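Local coordinates for fucose-specific lectin (Aleuria aurantia, PDB 6GKE), which binds L-fucose as a six-bladed beta-propeller lectin with five sugar sites per monomer, preferring the alpha-1,6-linked core fucose of glycoproteins, at residues A[204-215]-A[225-233]; A[159-169]-A[180-188]. The protein carries 1 engineered substitution. All blocks are in the same frame, centred on the assembly; numbering follows the deposited sequence.

Contact 1 (A[204-215]-A[225-233]); sequences FSASASAGVSIA and IRVYWQKGR. With FUC (alpha-L-fucopyranose), chain G; GOL (glycerol), chain H.
Trp229 meets both halves of 204-215: its indole reaches the 204-208 run, while its CB lies against Val212 and Ile214. With CG held between backbone N and carbonyl carbon (chi1 60°), the indole stands off strand 225-230 and runs beside the outer strand of the preceding blade. Ala208 CB lies near its pyrrole part, 3.6 Å from NE1, and Ala206 CB sits by the benzo part, 3.7 Å from CH2. Phe204 comes from the opposite direction, its CZ 4.0 Å from Trp229 CZ3, which lies near the phenyl plane at the ring edge. Val212 points the same way as Trp229, with CG2 3.9 Å from Trp229 CB, whereas Ile214 crosses that side chain obliquely through CG1. In the indole plane a water accepts from Trp229 NE1 (2.9 Å) and donates to Ser207 O. The extended chain of Lys231 passes Ser209 CB, and a second water ties its NZ to Ala210 O.

Beside these side chains, the backbones of 213-215 and 225-230 pair antiparallel. Ser213 and Gln230, then Ala215 and Tyr228, form hydrogen-bonded pairs flanking the non-hydrogen-bonded pair Ile214-Trp229; the straightest bond runs from Tyr228 N to Ala215 O (2.8 Å, 175°). A glycerol, probably from the crystallisation liquor, bridges Gly211 O and Gly232 N.

Arg226 serves the sugar. NE donates to fucose O4 (2.8 Å) and NH2 to O5 (2.9 Å). NH1 donates to Ile225 O, which lies in the guanidinium plane, and to Gln224, bonds that help hold the group's orientation; Glu238 and Trp298 also hydrogen-bond to this fucose. The chemistry is thus divided: apolar contacts pack the two blades against each other and water serves the indole N-H, while the same strand presents an arginine to a fucose site.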
loop_
_atom_site.group_PDB
_atom_site.type_symbol
_atom_site.label_atom_id
_atom_site.label_comp_id
_atom_site.label_asym_id
_atom_site.label_seq_id
_atom_site.Cartn_x
_atom_site.Cartn_y
_atom_site.Cartn_z
ATOM N N PHE A 204 17.919 -20.349 22.124
ATOM C CA PHE A 204 17.830 -19.996 20.712
ATOM C C PHE A 204 18.288 -18.553 20.479
ATOM O O PHE A 204 17.849 -17.644 21.164
ATOM C CB PHE A 204 16.398 -20.107 20.193
ATOM C CG PHE A 204 16.267 -19.637 18.769
ATOM C CD1 PHE A 204 16.849 -20.366 17.745
ATOM C CD2 PHE A 204 15.624 -18.448 18.453
ATOM C CE1 PHE A 204 16.768 -19.933 16.433
ATOM C CE2 PHE A 204 15.546 -18.018 17.137
ATOM C CZ PHE A 204 16.111 -18.765 16.132
ATOM N N SER A 205 19.099 -18.341 19.440
ATOM C CA SER A 205 19.328 -17.001 18.923
ATOM C C SER A 205 19.705 -17.085 17.444
ATOM O O SER A 205 20.262 -18.076 16.987
ATOM C CB SER A 205 20.364 -16.240 19.719
ATOM O OG SER A 205 21.661 -16.782 19.537
ATOM N N ALA A 206 19.398 -16.015 16.710
ATOM C CA ALA A 206 19.728 -15.944 15.293
ATOM C C ALA A 206 19.796 -14.488 14.845
ATOM O O ALA A 206 18.892 -13.706 15.119
ATOM C CB ALA A 206 18.695 -16.677 14.474
ATOM N N SER A 207 20.848 -14.142 14.103
ATOM C CA SER A 207 20.952 -12.831 13.468
ATOM C C SER A 207 19.857 -12.683 12.407
ATOM O O SER A 207 19.585 -13.613 11.652
ATOM C CB SER A 207 22.311 -12.633 12.856
ATOM O OG SER A 207 23.311 -12.570 13.858
ATOM N N ALA A 208 19.254 -11.496 12.339
ATOM C CA ALA A 208 18.238 -11.196 11.344
ATOM C C ALA A 208 18.304 -9.712 10.989
ATOM O O ALA A 208 18.787 -8.895 11.771
ATOM C CB ALA A 208 16.867 -11.565 11.854
ATOM N N SER A 209 17.797 -9.381 9.800
ATOM C CA SER A 209 17.646 -7.996 9.386
ATOM C C SER A 209 16.894 -7.212 10.465
ATOM O O SER A 209 15.948 -7.716 11.052
ATOM C CB SER A 209 16.906 -7.899 8.073
ATOM O OG SER A 209 17.603 -8.562 7.024
ATOM N N ALA A 210 17.280 -5.956 10.691
ATOM C CA ALA A 210 16.558 -5.116 11.634
ATOM C C ALA A 210 15.086 -5.007 11.216
ATOM O O ALA A 210 14.784 -4.681 10.073
ATOM C CB ALA A 210 17.195 -3.750 11.708
ATOM N N GLY A 211 14.179 -5.262 12.162
ATOM C CA GLY A 211 12.753 -5.019 11.973
ATOM C C GLY A 211 11.996 -6.153 11.295
ATOM O O GLY A 211 10.900 -5.923 10.805
ATOM N N VAL A 212 12.533 -7.376 11.291
ATOM C CA VAL A 212 11.802 -8.509 10.706
ATOM C C VAL A 212 10.470 -8.740 11.430
ATOM O O VAL A 212 10.341 -8.584 12.649
ATOM C CB VAL A 212 12.631 -9.804 10.714
ATOM C CG1 VAL A 212 13.733 -9.758 9.676
ATOM C CG2 VAL A 212 13.185 -10.144 12.094
ATOM N N SER A 213 9.488 -9.202 10.653
ATOM C CA SER A 213 8.237 -9.729 11.167
ATOM C C SER A 213 8.461 -11.187 11.584
ATOM O O SER A 213 9.047 -11.943 10.827
ATOM C CB SER A 213 7.163 -9.585 10.107
ATOM O OG SER A 213 5.908 -10.074 10.550
ATOM N N ILE A 214 7.987 -11.564 12.779
ATOM C CA ILE A 214 8.300 -12.860 13.401
ATOM C C ILE A 214 7.001 -13.624 13.661
ATOM O O ILE A 214 6.007 -13.048 14.075
ATOM C CB ILE A 214 9.092 -12.652 14.710
ATOM C CG1 ILE A 214 10.414 -11.931 14.433
ATOM C CG2 ILE A 214 9.310 -13.962 15.463
ATOM C CD1 ILE A 214 11.139 -11.465 15.670
ATOM N N ALA A 215 7.041 -14.944 13.471
ATOM C CA ALA A 215 5.946 -15.820 13.853
ATOM C C ALA A 215 6.548 -17.118 14.395
ATOM O O ALA A 215 7.685 -17.459 14.075
ATOM C CB ALA A 215 5.028 -16.083 12.680
ATOM N N ILE A 225 9.447 -27.130 17.187
ATOM C CA ILE A 225 9.198 -25.689 17.154
ATOM C C ILE A 225 9.690 -25.177 15.804
ATOM O O ILE A 225 10.736 -25.615 15.329
ATOM C CB ILE A 225 9.892 -24.925 18.304
ATOM C CG1 ILE A 225 9.688 -25.612 19.655
ATOM C CG2 ILE A 225 9.423 -23.477 18.329
ATOM C CD1 ILE A 225 10.544 -25.051 20.768
ATOM N N ARG A 226 8.943 -24.249 15.204
ATOM C CA ARG A 226 9.418 -23.539 14.028
ATOM C C ARG A 226 9.245 -22.042 14.276
ATOM O O ARG A 226 8.171 -21.600 14.682
ATOM C CB ARG A 226 8.660 -23.946 12.760
ATOM C CG ARG A 226 8.691 -25.436 12.448
ATOM C CD ARG A 226 10.075 -25.956 12.092
ATOM N NE ARG A 226 10.059 -27.369 11.723
ATOM C CZ ARG A 226 10.240 -28.383 12.568
ATOM N NH1 ARG A 226 10.521 -28.166 13.842
ATOM N NH2 ARG A 226 10.139 -29.624 12.124
ATOM N N VAL A 227 10.320 -21.287 14.037
ATOM C CA VAL A 227 10.318 -19.841 14.166
ATOM C C VAL A 227 10.558 -19.271 12.768
ATOM O O VAL A 227 11.512 -19.664 12.094
ATOM C CB VAL A 227 11.389 -19.360 15.163
ATOM C CG1 VAL A 227 11.374 -17.853 15.326
ATOM C CG2 VAL A 227 11.236 -20.042 16.512
ATOM N N TYR A 228 9.677 -18.355 12.355
ATOM C CA TYR A 228 9.713 -17.725 11.043
ATOM C C TYR A 228 10.047 -16.247 11.199
ATOM O O TYR A 228 9.558 -15.589 12.116
ATOM C CB TYR A 228 8.369 -17.861 10.322
ATOM C CG TYR A 228 8.021 -19.299 10.079
ATOM C CD1 TYR A 228 8.646 -20.007 9.067
ATOM C CD2 TYR A 228 7.157 -19.979 10.917
ATOM C CE1 TYR A 228 8.413 -21.360 8.886
ATOM C CE2 TYR A 228 6.911 -21.330 10.748
ATOM C CZ TYR A 228 7.548 -22.029 9.737
ATOM O OH TYR A 228 7.343 -23.375 9.608
ATOM N N TRP A 229 10.834 -15.717 10.266
ATOM C CA TRP A 229 10.990 -14.275 10.200
ATOM C C TRP A 229 11.182 -13.835 8.755
ATOM O O TRP A 229 11.706 -14.561 7.919
ATOM C CB TRP A 229 12.117 -13.756 11.099
ATOM C CG TRP A 229 13.491 -14.280 10.828
ATOM C CD1 TRP A 229 14.452 -13.751 10.020
ATOM C CD2 TRP A 229 14.086 -15.419 11.466
ATOM N NE1 TRP A 229 15.597 -14.497 10.098
ATOM C CE2 TRP A 229 15.404 -15.525 10.980
ATOM C CE3 TRP A 229 13.623 -16.362 12.388
ATOM C CZ2 TRP A 229 16.269 -16.531 11.408
ATOM C CZ3 TRP A 229 14.477 -17.355 12.809
ATOM C CH2 TRP A 229 15.783 -17.439 12.322
ATOM N N GLN A 230 10.747 -12.601 8.488
ATOM C CA GLN A 230 10.828 -12.058 7.152
ATOM C C GLN A 230 10.803 -10.536 7.229
ATOM O O GLN A 230 9.922 -9.949 7.869
ATOM C CB GLN A 230 9.653 -12.549 6.307
ATOM C CG GLN A 230 9.718 -12.148 4.840
ATOM C CD GLN A 230 8.466 -12.585 4.122
ATOM O OE1 GLN A 230 8.349 -13.734 3.695
ATOM N NE2 GLN A 230 7.504 -11.680 4.034
ATOM N N LYS A 231 11.744 -9.915 6.516
ATOM C CA LYS A 231 11.671 -8.506 6.188
ATOM C C LYS A 231 11.006 -8.388 4.817
ATOM O O LYS A 231 11.307 -9.168 3.914
ATOM C CB LYS A 231 13.071 -7.889 6.161
ATOM C CG LYS A 231 13.114 -6.452 5.674
ATOM C CD LYS A 231 14.456 -5.793 5.831
ATOM C CE LYS A 231 14.485 -4.420 5.199
ATOM N NZ LYS A 231 15.837 -3.823 5.268
ATOM N N GLY A 232 10.124 -7.401 4.644
ATOM C CA GLY A 232 9.429 -7.264 3.383
ATOM C C GLY A 232 10.416 -7.130 2.234
ATOM O O GLY A 232 11.400 -6.393 2.328
ATOM N N ARG A 233 10.132 -7.858 1.150
ATOM C CA ARG A 233 10.960 -7.937 -0.068
ATOM C C ARG A 233 12.330 -8.565 0.235
ATOM O O ARG A 233 13.301 -8.334 -0.487
ATOM C CB ARG A 233 11.088 -6.585 -0.776
ATOM C CG ARG A 233 11.242 -6.750 -2.281
ATOM C CD ARG A 233 11.433 -5.439 -3.006
ATOM N NE ARG A 233 11.320 -5.588 -4.450
ATOM C CZ ARG A 233 12.317 -5.950 -5.255
ATOM N NH1 ARG A 233 13.501 -6.253 -4.749
ATOM N NH2 ARG A 233 12.125 -6.011 -6.562
HETATM C C1 FUC G . 11.309 -29.843 8.689
HETATM C C2 FUC G . 11.778 -28.483 8.193
HETATM C C3 FUC G . 10.752 -27.891 7.225
HETATM C C4 FUC G . 9.361 -27.871 7.870
HETATM C C5 FUC G . 9.016 -29.281 8.320
HETATM C C6 FUC G . 7.659 -29.403 9.000
HETATM O O1 FUC G . 11.325 -30.769 7.600
HETATM O O2 FUC G . 13.045 -28.635 7.544
HETATM O O3 FUC G . 11.184 -26.597 6.807
HETATM O O4 FUC G . 9.313 -27.025 9.029
HETATM O O5 FUC G . 9.996 -29.749 9.245
HETATM C C1 GOL H . 8.971 -6.208 8.024
HETATM O O1 GOL H . 8.717 -5.841 6.660
HETATM C C2 GOL H . 7.977 -5.555 8.985
HETATM O O2 GOL H . 8.269 -6.018 10.310
HETATM C C3 GOL H . 8.021 -4.026 8.956
HETATM O O3 GOL H . 9.338 -3.523 9.222
HETATM O O HOH W 1 18.350 -14.124 9.144
HETATM O O HOH W 2 16.437 -3.717 7.911
#

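Contact 2 (A[159-169]-A[180-188])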
loop_
_atom_site.group_PDB
_atom_site.type_symbol
_atom_site.label_atom_id
_atom_site.label_comp_id
_atom_site.label_asym_id
_atom_site.label_seq_id
_atom_site.Cartn_x
_atom_site.Cartn_y
_atom_site.Cartn_z
ATOM N N PHE A 159 9.514 -8.648 30.103
ATOM C CA PHE A 159 10.844 -9.182 29.841
ATOM C C PHE A 159 11.371 -8.653 28.511
ATOM O O PHE A 159 10.612 -8.201 27.663
ATOM C CB PHE A 159 10.829 -10.715 29.832
ATOM C CG PHE A 159 9.796 -11.335 28.924
ATOM C CD1 PHE A 159 10.022 -11.473 27.561
ATOM C CD2 PHE A 159 8.591 -11.782 29.439
ATOM C CE1 PHE A 159 9.057 -12.035 26.737
ATOM C CE2 PHE A 159 7.630 -12.347 28.614
ATOM C CZ PHE A 159 7.862 -12.465 27.265
ATOM N N GLY A 160 12.693 -8.731 28.348
ATOM C CA GLY A 160 13.330 -8.430 27.089
ATOM C C GLY A 160 13.675 -6.961 26.946
ATOM O O GLY A 160 13.145 -6.099 27.637
ATOM N N SER A 161 14.567 -6.701 25.994
ATOM C CA SER A 161 14.951 -5.365 25.572
ATOM C C SER A 161 15.074 -5.385 24.048
ATOM O O SER A 161 15.963 -6.054 23.517
ATOM C CB SER A 161 16.229 -4.949 26.235
ATOM O OG SER A 161 16.609 -3.639 25.854
ATOM N N THR A 162 14.159 -4.693 23.355
ATOM C CA THR A 162 13.885 -5.029 21.958
ATOM C C THR A 162 14.233 -3.883 21.010
ATOM O O THR A 162 14.343 -2.718 21.396
ATOM C CB THR A 162 12.413 -5.419 21.755
ATOM O OG1 THR A 162 11.593 -4.253 21.736
ATOM C CG2 THR A 162 11.904 -6.362 22.822
ATOM N N VAL A 163 14.328 -4.230 19.727
ATOM C CA VAL A 163 14.290 -3.217 18.687
ATOM C C VAL A 163 12.950 -2.494 18.778
ATOM O O VAL A 163 11.958 -3.040 19.263
ATOM C CB VAL A 163 14.500 -3.786 17.273
ATOM C CG1 VAL A 163 15.843 -4.479 17.140
ATOM C CG2 VAL A 163 13.365 -4.693 16.833
ATOM N N PRO A 164 12.864 -1.245 18.280
ATOM C CA PRO A 164 11.597 -0.522 18.267
ATOM C C PRO A 164 10.518 -1.333 17.536
ATOM O O PRO A 164 10.723 -1.778 16.408
ATOM C CB PRO A 164 11.923 0.775 17.509
ATOM C CG PRO A 164 13.412 0.949 17.694
ATOM C CD PRO A 164 13.966 -0.458 17.709
ATOM N N GLY A 165 9.370 -1.522 18.180
ATOM C CA GLY A 165 8.252 -2.204 17.537
ATOM C C GLY A 165 8.607 -3.598 17.040
ATOM O O GLY A 165 8.140 -4.019 15.978
ATOM N N THR A 166 9.387 -4.344 17.826
ATOM C CA THR A 166 9.834 -5.685 17.451
ATOM C C THR A 166 8.675 -6.578 17.003
ATOM O O THR A 166 7.577 -6.566 17.568
ATOM C CB THR A 166 10.548 -6.366 18.628
ATOM O OG1 THR A 166 11.043 -7.629 18.189
ATOM C CG2 THR A 166 9.667 -6.557 19.843
ATOM N N GLY A 167 8.987 -7.470 16.062
ATOM C CA GLY A 167 8.169 -8.644 15.874
ATOM C C GLY A 167 8.127 -9.469 17.150
ATOM O O GLY A 167 9.072 -9.449 17.948
ATOM N N ILE A 168 7.027 -10.198 17.342
ATOM C CA ILE A 168 6.858 -11.094 18.487
ATOM C C ILE A 168 6.201 -12.374 17.977
ATOM O O ILE A 168 5.152 -12.305 17.353
ATOM C CB ILE A 168 6.002 -10.481 19.617
ATOM C CG1 ILE A 168 6.432 -9.059 19.988
ATOM C CG2 ILE A 168 6.017 -11.406 20.828
ATOM C CD1 ILE A 168 5.467 -8.345 20.912
ATOM N N GLY A 169 6.838 -13.514 18.253
ATOM C CA GLY A 169 6.250 -14.822 18.047
ATOM C C GLY A 169 5.947 -15.460 19.390
ATOM O O GLY A 169 6.712 -15.286 20.331
ATOM N N ILE A 180 8.553 -17.534 23.659
ATOM C CA ILE A 180 8.325 -16.212 23.081
ATOM C C ILE A 180 9.597 -15.798 22.347
ATOM O O ILE A 180 10.689 -15.896 22.907
ATOM C CB ILE A 180 7.968 -15.176 24.166
ATOM C CG1 ILE A 180 6.894 -15.684 25.137
ATOM C CG2 ILE A 180 7.606 -13.846 23.519
ATOM C CD1 ILE A 180 5.575 -16.076 24.502
ATOM N N TYR A 181 9.435 -15.343 21.102
ATOM C CA TYR A 181 10.537 -14.965 20.223
ATOM C C TYR A 181 10.387 -13.489 19.874
ATOM O O TYR A 181 9.298 -13.018 19.580
ATOM C CB TYR A 181 10.552 -15.842 18.966
ATOM C CG TYR A 181 10.697 -17.293 19.324
ATOM C CD1 TYR A 181 11.944 -17.850 19.547
ATOM C CD2 TYR A 181 9.583 -18.077 19.562
ATOM C CE1 TYR A 181 12.082 -19.160 19.973
ATOM C CE2 TYR A 181 9.702 -19.390 19.985
ATOM C CZ TYR A 181 10.956 -19.932 20.202
ATOM O OH TYR A 181 11.066 -21.220 20.655
ATOM N N TYR A 182 11.500 -12.762 19.912
ATOM C CA TYR A 182 11.484 -11.324 19.664
ATOM C C TYR A 182 12.869 -10.915 19.170
ATOM O O TYR A 182 13.802 -11.696 19.267
ATOM C CB TYR A 182 11.100 -10.574 20.942
ATOM C CG TYR A 182 12.082 -10.776 22.068
ATOM C CD1 TYR A 182 12.009 -11.880 22.901
ATOM C CD2 TYR A 182 13.128 -9.891 22.262
ATOM C CE1 TYR A 182 12.937 -12.091 23.906
ATOM C CE2 TYR A 182 14.059 -10.080 23.269
ATOM C CZ TYR A 182 13.967 -11.187 24.093
ATOM O OH TYR A 182 14.900 -11.370 25.073
ATOM N N GLN A 183 12.997 -9.686 18.667
ATOM C CA GLN A 183 14.276 -9.213 18.175
ATOM C C GLN A 183 14.844 -8.210 19.179
ATOM O O GLN A 183 14.246 -7.171 19.448
ATOM C CB GLN A 183 14.126 -8.606 16.782
ATOM C CG GLN A 183 15.464 -8.244 16.147
ATOM C CD GLN A 183 15.316 -7.869 14.695
ATOM O OE1 GLN A 183 14.361 -7.203 14.305
ATOM N NE2 GLN A 183 16.277 -8.276 13.881
ATOM N N ALA A 184 16.006 -8.561 19.741
ATOM C CA ALA A 184 16.666 -7.751 20.751
ATOM C C ALA A 184 17.441 -6.618 20.079
ATOM O O ALA A 184 17.577 -6.577 18.857
ATOM C CB ALA A 184 17.572 -8.620 21.583
ATOM N N THR A 185 17.985 -5.717 20.902
ATOM C CA THR A 185 18.595 -4.490 20.418
ATOM C C THR A 185 19.863 -4.748 19.589
ATOM O O THR A 185 20.285 -3.853 18.884
ATOM C CB THR A 185 18.884 -3.521 21.573
ATOM O OG1 THR A 185 19.622 -4.202 22.590
ATOM C CG2 THR A 185 17.618 -2.937 22.164
ATOM N N ASP A 186 20.465 -5.943 19.680
ATOM C CA ASP A 186 21.617 -6.331 18.843
ATOM C C ASP A 186 21.166 -6.962 17.514
ATOM O O ASP A 186 21.989 -7.523 16.796
ATOM C CB ASP A 186 22.558 -7.271 19.604
ATOM C CG ASP A 186 21.918 -8.548 20.120
ATOM O OD1 ASP A 186 20.665 -8.646 20.096
ATOM O OD2 ASP A 186 22.677 -9.438 20.547
ATOM N N ASN A 187 19.863 -6.876 17.206
ATOM C CA ASN A 187 19.208 -7.432 15.993
ATOM C C ASN A 187 19.169 -8.966 15.986
ATOM O O ASN A 187 18.735 -9.560 14.998
ATOM C CB ASN A 187 19.822 -6.903 14.695
ATOM C CG ASN A 187 19.467 -5.454 14.452
ATOM O OD1 ASN A 187 18.373 -5.010 14.779
ATOM N ND2 ASN A 187 20.382 -4.709 13.862
ATOM N N LYS A 188 19.549 -9.607 17.091
ATOM C CA LYS A 188 19.389 -11.038 17.192
ATOM C C LYS A 188 17.962 -11.361 17.629
ATOM O O LYS A 188 17.425 -10.740 18.550
ATOM C CB LYS A 188 20.351 -11.627 18.221
ATOM C CG LYS A 188 21.817 -11.533 17.845
ATOM C CD LYS A 188 22.360 -12.765 17.175
ATOM C CE LYS A 188 23.863 -12.723 16.991
ATOM N NZ LYS A 188 24.321 -11.430 16.432
HETATM O O HOH W 3 16.375 -9.105 25.785
HETATM O O HOH W 4 19.255 -3.230 25.157
HETATM O O HOH W 5 11.484 -7.051 14.526
#
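Gly169 and Tyr181 form an antiparallel hydrogen-bonded pair, with Gly169 N to Tyr181 O and Tyr181 N to Gly169 O both 2.8 Å. Val163 N donates to Gln183 O (3.0 Å). Thr166 OG1 accepts from Gln183 N (2.9 Å, 162°), apparently in place of Gly167 O, which lies too far; a chi1 of -176° swings the hydroxyl beside the Thr166 carbonyl carbon, where it also donates to an in-plane lone pair of Gly167 O. The bond from Thr185 N to Ser161 O is weak. The Gln183 amide bonds through NE2 to Asn187 O and Ser209 O, and through OE1 to Gly211 N of the next interblade loop.

Packing gathers at Ile180 and Tyr182. Ile180 CG2 lies in the plane of the Phe159 ring, at its edge, 4.0 Å from CE1, and beside Ile168 CG2. Thr162 crosses Tyr182 at about a right angle, CG2 to CD2 (3.8 Å), and Gly160 CA packs against the phenol end. Val163 CG1 and CG2 lie against Gln183 CG and CB.

Water bridges Ser161 N to Tyr182 OH, Ser161 OG to Thr185 OG1, and Gly167 N to Gln183 OE1.

The 162-168 connection links outer strand 153-162 of one blade to inner strand 168-174 of the next. Strands 129-134 and 142-149 pack here through Tyr133 and Ile144, Phe159 stacks on His192, and the Tyr181 side chain touches Ile225 and Val227 of strand 224-230.

Overall arrangement
From the N terminus, contact 2 comes first: outer strand 153-162 of one blade turns into inner strand 168-174 of the next, and the loop is closed when 180-188 returns alongside. After strands 188-194 and 199-207 finish that blade, contact 1 repeats the step: 204-215 carries the chain over and 225-233 closes the second loop. The two are in series, neither nested nor crossed, with centres about 10 Å apart. Gln183 of contact 2 joins them, its amide hydrogen-bonding with Ser209 O and Gly211 N of contact 1. Together they tie three successive blades of the propeller into a continuous arc.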